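Local coordinates for protein Rio2 kinase (Chaetomium thermophilum, PDB 4GYI) that binds magnesium and ADP, carries an aspartyl phosphate, probably phosphorylates serine and threonine in proteins, and acts in maturation of the pre-40S ribosomal subunit, at residues Lys282-Glu286 and Arg287-Phe291; Gly323-Lys326 and Lys327-Lys330. All coordinates share one frame; numbering follows the deposited sequence.

Contact 1 (Lys282-Glu286 and Arg287-Phe291); sequences KRFFE and RRFHF
Phe284 and Phe285 meet Phe289 in an aromatic cluster built from neighbouring turns at the C-terminal end of helix 270-289, within the RIO kinase domain. Phe289 turns its edge to the face of Phe285, their planes 62° apart, and its CD2 comes 3.9 Å from Phe285 CD1. Its CE2 meets Phe284 CE2 at 3.5 Å, the two rings obliquely placed. Phe284 reaches this neighbour because its CG lies anti to the backbone N (chi1 177°). The aliphatic part of Arg288 runs alongside Phe284, CB resting over the ring face as a CH-pi contact, while its NH2 goes on to the carbonyl of Val201. Phe291 lies beside Phe285, pointing the same way, and both rings also meet Tyr211 of helix 207-223.

Arg287 crosses Phe284 at about a right angle, so that Phe284 CD1 faces its guanidinium and NH1 sits at the ring edge, 3.8 Å from CD1. Its NE comes within 3.3 Å of Arg283 NH2, a meeting of like charges; the salt bridge of Arg287 NH2 to Glu233 probably eases it.

Where the helix ends, Phe285 O takes a bond from Phe291 N at 2.8 Å, with a weak one from Phe289 N in addition. His290, at positive phi, turns the chain back to make this possible. A water then links Lys282 O (2.6 Å) to Phe291 O (2.5 Å), donating to both. The chemistry is thus divided: Phe285 and Phe291 face helix 207-223, while Phe284 and Phe289 pack on loop residues, among them Met198 and Val204; Arg287 and Arg288 find polar partners outside; the returning chain takes up Phe285 O, and the water bridges helix to loop.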
loop_
_atom_site.group_PDB
_atom_site.type_symbol
_atom_site.label_atom_id
_atom_site.label_comp_id
_atom_site.label_asym_id
_atom_site.label_seq_id
_atom_site.Cartn_x
_atom_site.Cartn_y
_atom_site.Cartn_z
ATOM N N LYS A 282 -23.827 -4.427 -2.436
ATOM C CA LYS A 282 -25.282 -4.395 -2.277
ATOM C C LYS A 282 -25.692 -3.456 -1.142
ATOM O O LYS A 282 -26.582 -2.625 -1.314
ATOM C CB LYS A 282 -25.851 -5.796 -2.008
ATOM C CG LYS A 282 -25.744 -6.738 -3.191
ATOM C CD LYS A 282 -26.423 -8.083 -2.880
ATOM C CE LYS A 282 -26.189 -9.086 -4.004
ATOM N NZ LYS A 282 -26.810 -10.428 -3.800
ATOM N N ARG A 283 -25.050 -3.595 0.017
ATOM C CA ARG A 283 -25.336 -2.710 1.152
ATOM C C ARG A 283 -25.234 -1.241 0.742
ATOM O O ARG A 283 -26.169 -0.473 0.949
ATOM C CB ARG A 283 -24.380 -2.968 2.312
ATOM C CG ARG A 283 -24.885 -3.921 3.378
ATOM C CD ARG A 283 -23.961 -3.854 4.591
ATOM N NE ARG A 283 -23.712 -2.467 4.978
ATOM C CZ ARG A 283 -24.192 -1.896 6.077
ATOM N NH1 ARG A 283 -24.934 -2.596 6.924
ATOM N NH2 ARG A 283 -23.919 -0.624 6.338
ATOM N N PHE A 284 -24.101 -0.864 0.152
ATOM C CA PHE A 284 -23.895 0.513 -0.269
ATOM C C PHE A 284 -24.990 0.991 -1.227
ATOM O O PHE A 284 -25.597 2.042 -1.017
ATOM C CB PHE A 284 -22.515 0.707 -0.902
ATOM C CG PHE A 284 -22.297 2.096 -1.420
ATOM C CD1 PHE A 284 -22.026 3.136 -0.543
ATOM C CD2 PHE A 284 -22.410 2.370 -2.778
ATOM C CE1 PHE A 284 -21.834 4.430 -1.011
ATOM C CE2 PHE A 284 -22.240 3.649 -3.260
ATOM C CZ PHE A 284 -21.934 4.686 -2.376
ATOM N N PHE A 285 -25.267 0.197 -2.252
ATOM C CA PHE A 285 -26.310 0.537 -3.209
ATOM C C PHE A 285 -27.691 0.597 -2.593
ATOM O O PHE A 285 -28.577 1.258 -3.113
ATOM C CB PHE A 285 -26.285 -0.404 -4.406
ATOM C CG PHE A 285 -25.313 0.026 -5.453
ATOM C CD1 PHE A 285 -25.749 0.524 -6.659
ATOM C CD2 PHE A 285 -23.951 -0.004 -5.197
ATOM C CE1 PHE A 285 -24.840 0.949 -7.613
ATOM C CE2 PHE A 285 -23.045 0.413 -6.147
ATOM C CZ PHE A 285 -23.487 0.892 -7.352
ATOM N N GLU A 286 -27.868 -0.069 -1.465
ATOM C CA GLU A 286 -29.168 -0.065 -0.834
ATOM C C GLU A 286 -29.317 1.207 -0.009
ATOM O O GLU A 286 -30.332 1.895 -0.107
ATOM C CB GLU A 286 -29.360 -1.318 0.016
ATOM C CG GLU A 286 -30.804 -1.662 0.303
ATOM C CD GLU A 286 -31.422 -0.771 1.359
ATOM O OE1 GLU A 286 -30.664 -0.245 2.205
ATOM O OE2 GLU A 286 -32.664 -0.596 1.343
ATOM N N ARG A 287 -28.305 1.536 0.791
ATOM C CA ARG A 287 -28.399 2.722 1.642
ATOM C C ARG A 287 -28.192 4.052 0.900
ATOM O O ARG A 287 -28.831 5.052 1.233
ATOM C CB ARG A 287 -27.501 2.616 2.886
ATOM C CG ARG A 287 -26.099 2.111 2.624
ATOM C CD ARG A 287 -25.274 2.004 3.912
ATOM N NE ARG A 287 -23.972 1.365 3.691
ATOM C CZ ARG A 287 -22.853 2.008 3.352
ATOM N NH1 ARG A 287 -22.857 3.324 3.186
ATOM N NH2 ARG A 287 -21.725 1.332 3.177
ATOM N N ARG A 288 -27.328 4.059 -0.113
ATOM C CA ARG A 288 -26.998 5.303 -0.821
ATOM C C ARG A 288 -27.949 5.655 -1.979
ATOM O O ARG A 288 -28.324 6.817 -2.142
ATOM C CB ARG A 288 -25.530 5.294 -1.277
ATOM C CG ARG A 288 -25.131 6.429 -2.222
ATOM C CD ARG A 288 -25.215 7.816 -1.592
ATOM N NE ARG A 288 -24.868 8.858 -2.565
ATOM C CZ ARG A 288 -25.750 9.591 -3.250
ATOM N NH1 ARG A 288 -27.057 9.422 -3.072
ATOM N NH2 ARG A 288 -25.325 10.503 -4.115
ATOM N N PHE A 289 -28.346 4.666 -2.775
ATOM C CA PHE A 289 -29.238 4.941 -3.909
ATOM C C PHE A 289 -30.589 4.233 -3.802
ATOM O O PHE A 289 -31.399 4.301 -4.726
ATOM C CB PHE A 289 -28.580 4.554 -5.233
ATOM C CG PHE A 289 -27.167 5.042 -5.378
ATOM C CD1 PHE A 289 -26.897 6.391 -5.548
ATOM C CD2 PHE A 289 -26.113 4.151 -5.352
ATOM C CE1 PHE A 289 -25.605 6.835 -5.687
ATOM C CE2 PHE A 289 -24.823 4.583 -5.494
ATOM C CZ PHE A 289 -24.561 5.930 -5.652
ATOM N N HIS A 290 -30.825 3.562 -2.677
ATOM C CA HIS A 290 -32.054 2.806 -2.476
ATOM C C HIS A 290 -32.304 1.872 -3.649
ATOM O O HIS A 290 -33.420 1.761 -4.154
ATOM C CB HIS A 290 -33.226 3.754 -2.229
ATOM C CG HIS A 290 -32.989 4.683 -1.084
ATOM N ND1 HIS A 290 -33.102 4.283 0.230
ATOM C CD2 HIS A 290 -32.590 5.976 -1.053
ATOM C CE1 HIS A 290 -32.807 5.299 1.023
ATOM N NE2 HIS A 290 -32.492 6.337 0.269
ATOM N N PHE A 291 -31.229 1.221 -4.078
ATOM C CA PHE A 291 -31.271 0.284 -5.188
ATOM C C PHE A 291 -30.989 -1.123 -4.701
ATOM O O PHE A 291 -30.098 -1.353 -3.880
ATOM C CB PHE A 291 -30.238 0.652 -6.247
ATOM C CG PHE A 291 -30.113 -0.364 -7.335
ATOM C CD1 PHE A 291 -30.984 -0.353 -8.407
ATOM C CD2 PHE A 291 -29.127 -1.339 -7.285
ATOM C CE1 PHE A 291 -30.878 -1.301 -9.416
ATOM C CE2 PHE A 291 -29.013 -2.290 -8.291
ATOM C CZ PHE A 291 -29.886 -2.272 -9.353
HETATM O O HOH W 1 -28.545 -3.082 -2.924
#

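Contact 2 (Gly323-Lys326 and Lys327-Lys330); sequences GFTK and KMAK
Thr325 OG1 receives the backbone N-H of Met328 at 2.8 Å, a nearly straight bond (161° at the hydrogen) that caps the start of helix 326-341. The hydroxyl is in place for it because chi1 of 70° sets OG1 between the backbone N and the carbonyl carbon of Thr325. Met328 answers in the other direction: its SD accepts a weak bond from Thr325 N at 3.5 Å, completing a capping box in which a sulfur stands, weakly, as the second side-chain acceptor. The methionine chain, extended beyond CG, lies across the threonine, and Met328 CG comes as near as 3.0 Å to Thr325 OG1. Behind the cap the regular helix bonds begin, Ala329 N to Thr325 O at 3.1 Å and Lys330 N to Lys326 O at 3.0 Å.

The same sulfur makes a Met-aromatic contact with Phe324, 5.0 Å from the ring centroid. Phe324 CD2 touches Met328 CB at 4.0 Å, and Ala329 CA lies in the ring plane at its edge. Phe324 and Met328 both continue onto helix 149-172, at Ile161 and at Tyr154 and Leu158 respectively, while Lys327 pairs with Asp331 one turn on. An alanine at Met328 has no sulfur to offer, which would probably leave the Thr325 N-H without this weak acceptor and open a gap beside the Phe324 ring. Met328 thus joins polar capping to apolar contact, its backbone N-H capped by Thr325 and its side chain packed on Phe324: the threonine satisfies a first-turn N-H, and the methionine ties that turn to the preceding loop.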
loop_
_atom_site.group_PDB
_atom_site.type_symbol
_atom_site.label_atom_id
_atom_site.label_comp_id
_atom_site.label_asym_id
_atom_site.label_seq_id
_atom_site.Cartn_x
_atom_site.Cartn_y
_atom_site.Cartn_z
ATOM N N GLY A 323 9.564 -13.761 -4.911
ATOM C CA GLY A 323 10.397 -14.353 -3.881
ATOM C C GLY A 323 9.570 -14.326 -2.618
ATOM O O GLY A 323 10.095 -14.301 -1.507
ATOM N N PHE A 324 8.256 -14.309 -2.811
ATOM C CA PHE A 324 7.309 -14.297 -1.710
ATOM C C PHE A 324 7.141 -15.704 -1.151
ATOM O O PHE A 324 6.421 -16.520 -1.728
ATOM C CB PHE A 324 5.964 -13.781 -2.211
ATOM C CG PHE A 324 5.393 -12.683 -1.377
ATOM C CD1 PHE A 324 5.766 -11.369 -1.591
ATOM C CD2 PHE A 324 4.475 -12.963 -0.382
ATOM C CE1 PHE A 324 5.232 -10.356 -0.826
ATOM C CE2 PHE A 324 3.942 -11.960 0.391
ATOM C CZ PHE A 324 4.320 -10.652 0.172
ATOM N N THR A 325 7.803 -15.993 -0.033
ATOM C CA THR A 325 7.686 -17.310 0.585
ATOM C C THR A 325 6.268 -17.520 1.091
ATOM O O THR A 325 5.510 -16.560 1.277
ATOM C CB THR A 325 8.675 -17.502 1.763
ATOM O OG1 THR A 325 8.283 -16.689 2.875
ATOM C CG2 THR A 325 10.096 -17.135 1.349
ATOM N N LYS A 326 5.902 -18.777 1.305
ATOM C CA LYS A 326 4.620 -19.078 1.921
ATOM C C LYS A 326 4.564 -18.447 3.317
ATOM O O LYS A 326 3.508 -18.004 3.762
ATOM C CB LYS A 326 4.393 -20.589 1.993
ATOM C CG LYS A 326 4.445 -21.279 0.639
ATOM C CD LYS A 326 4.235 -22.782 0.764
ATOM C CE LYS A 326 4.334 -23.474 -0.591
ATOM N NZ LYS A 326 5.669 -23.287 -1.230
ATOM N N LYS A 327 5.710 -18.392 3.990
ATOM C CA LYS A 327 5.790 -17.780 5.308
ATOM C C LYS A 327 5.500 -16.277 5.244
ATOM O O LYS A 327 4.767 -15.740 6.079
ATOM C CB LYS A 327 7.156 -18.034 5.959
ATOM C CG LYS A 327 7.325 -17.306 7.284
ATOM C CD LYS A 327 8.614 -17.656 7.983
ATOM C CE LYS A 327 8.761 -16.886 9.291
ATOM N NZ LYS A 327 8.978 -15.423 9.066
ATOM N N MET A 328 6.080 -15.605 4.256
ATOM C CA MET A 328 5.812 -14.186 4.045
ATOM C C MET A 328 4.326 -13.917 3.827
ATOM O O MET A 328 3.775 -12.981 4.399
ATOM C CB MET A 328 6.629 -13.655 2.875
ATOM C CG MET A 328 8.140 -13.656 3.129
ATOM S SD MET A 328 9.071 -13.161 1.666
ATOM C CE MET A 328 10.712 -12.979 2.381
ATOM N N ALA A 329 3.676 -14.756 3.025
ATOM C CA ALA A 329 2.243 -14.620 2.775
ATOM C C ALA A 329 1.404 -14.808 4.038
ATOM O O ALA A 329 0.429 -14.080 4.261
ATOM C CB ALA A 329 1.775 -15.588 1.666
ATOM N N LYS A 330 1.778 -15.781 4.863
ATOM C CA LYS A 330 1.017 -16.045 6.080
ATOM C C LYS A 330 1.225 -14.913 7.061
ATOM O O LYS A 330 0.289 -14.492 7.742
ATOM C CB LYS A 330 1.432 -17.374 6.726
ATOM C CG LYS A 330 1.306 -18.600 5.824
ATOM C CD LYS A 330 -0.137 -19.076 5.654
ATOM C CE LYS A 330 -0.188 -20.442 4.955
ATOM N NZ LYS A 330 -1.561 -21.033 4.906
#

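Overall arrangement
Contact 1 comes first along the chain, at the C-terminal end of helix 270-289; contact 2 follows, after the short helix 300-304, at the start of helix 326-341. Their centres are 38 Å apart and their nearest atoms about 26 Å, so they do not touch. They lean on different helices, 207-223 for contact 1 and 149-172 for contact 2. In contact 1 the side chain of Phe284 is about 12 Å from bound ADP and that of Arg287 about 6 Å from the side chain of Phe234, an ADP-binding residue; contact 2 lies away from the nucleotide and metal sites. One finishes a helix and the other begins one, marking two separate helix boundaries in the C-terminal part of the kinase.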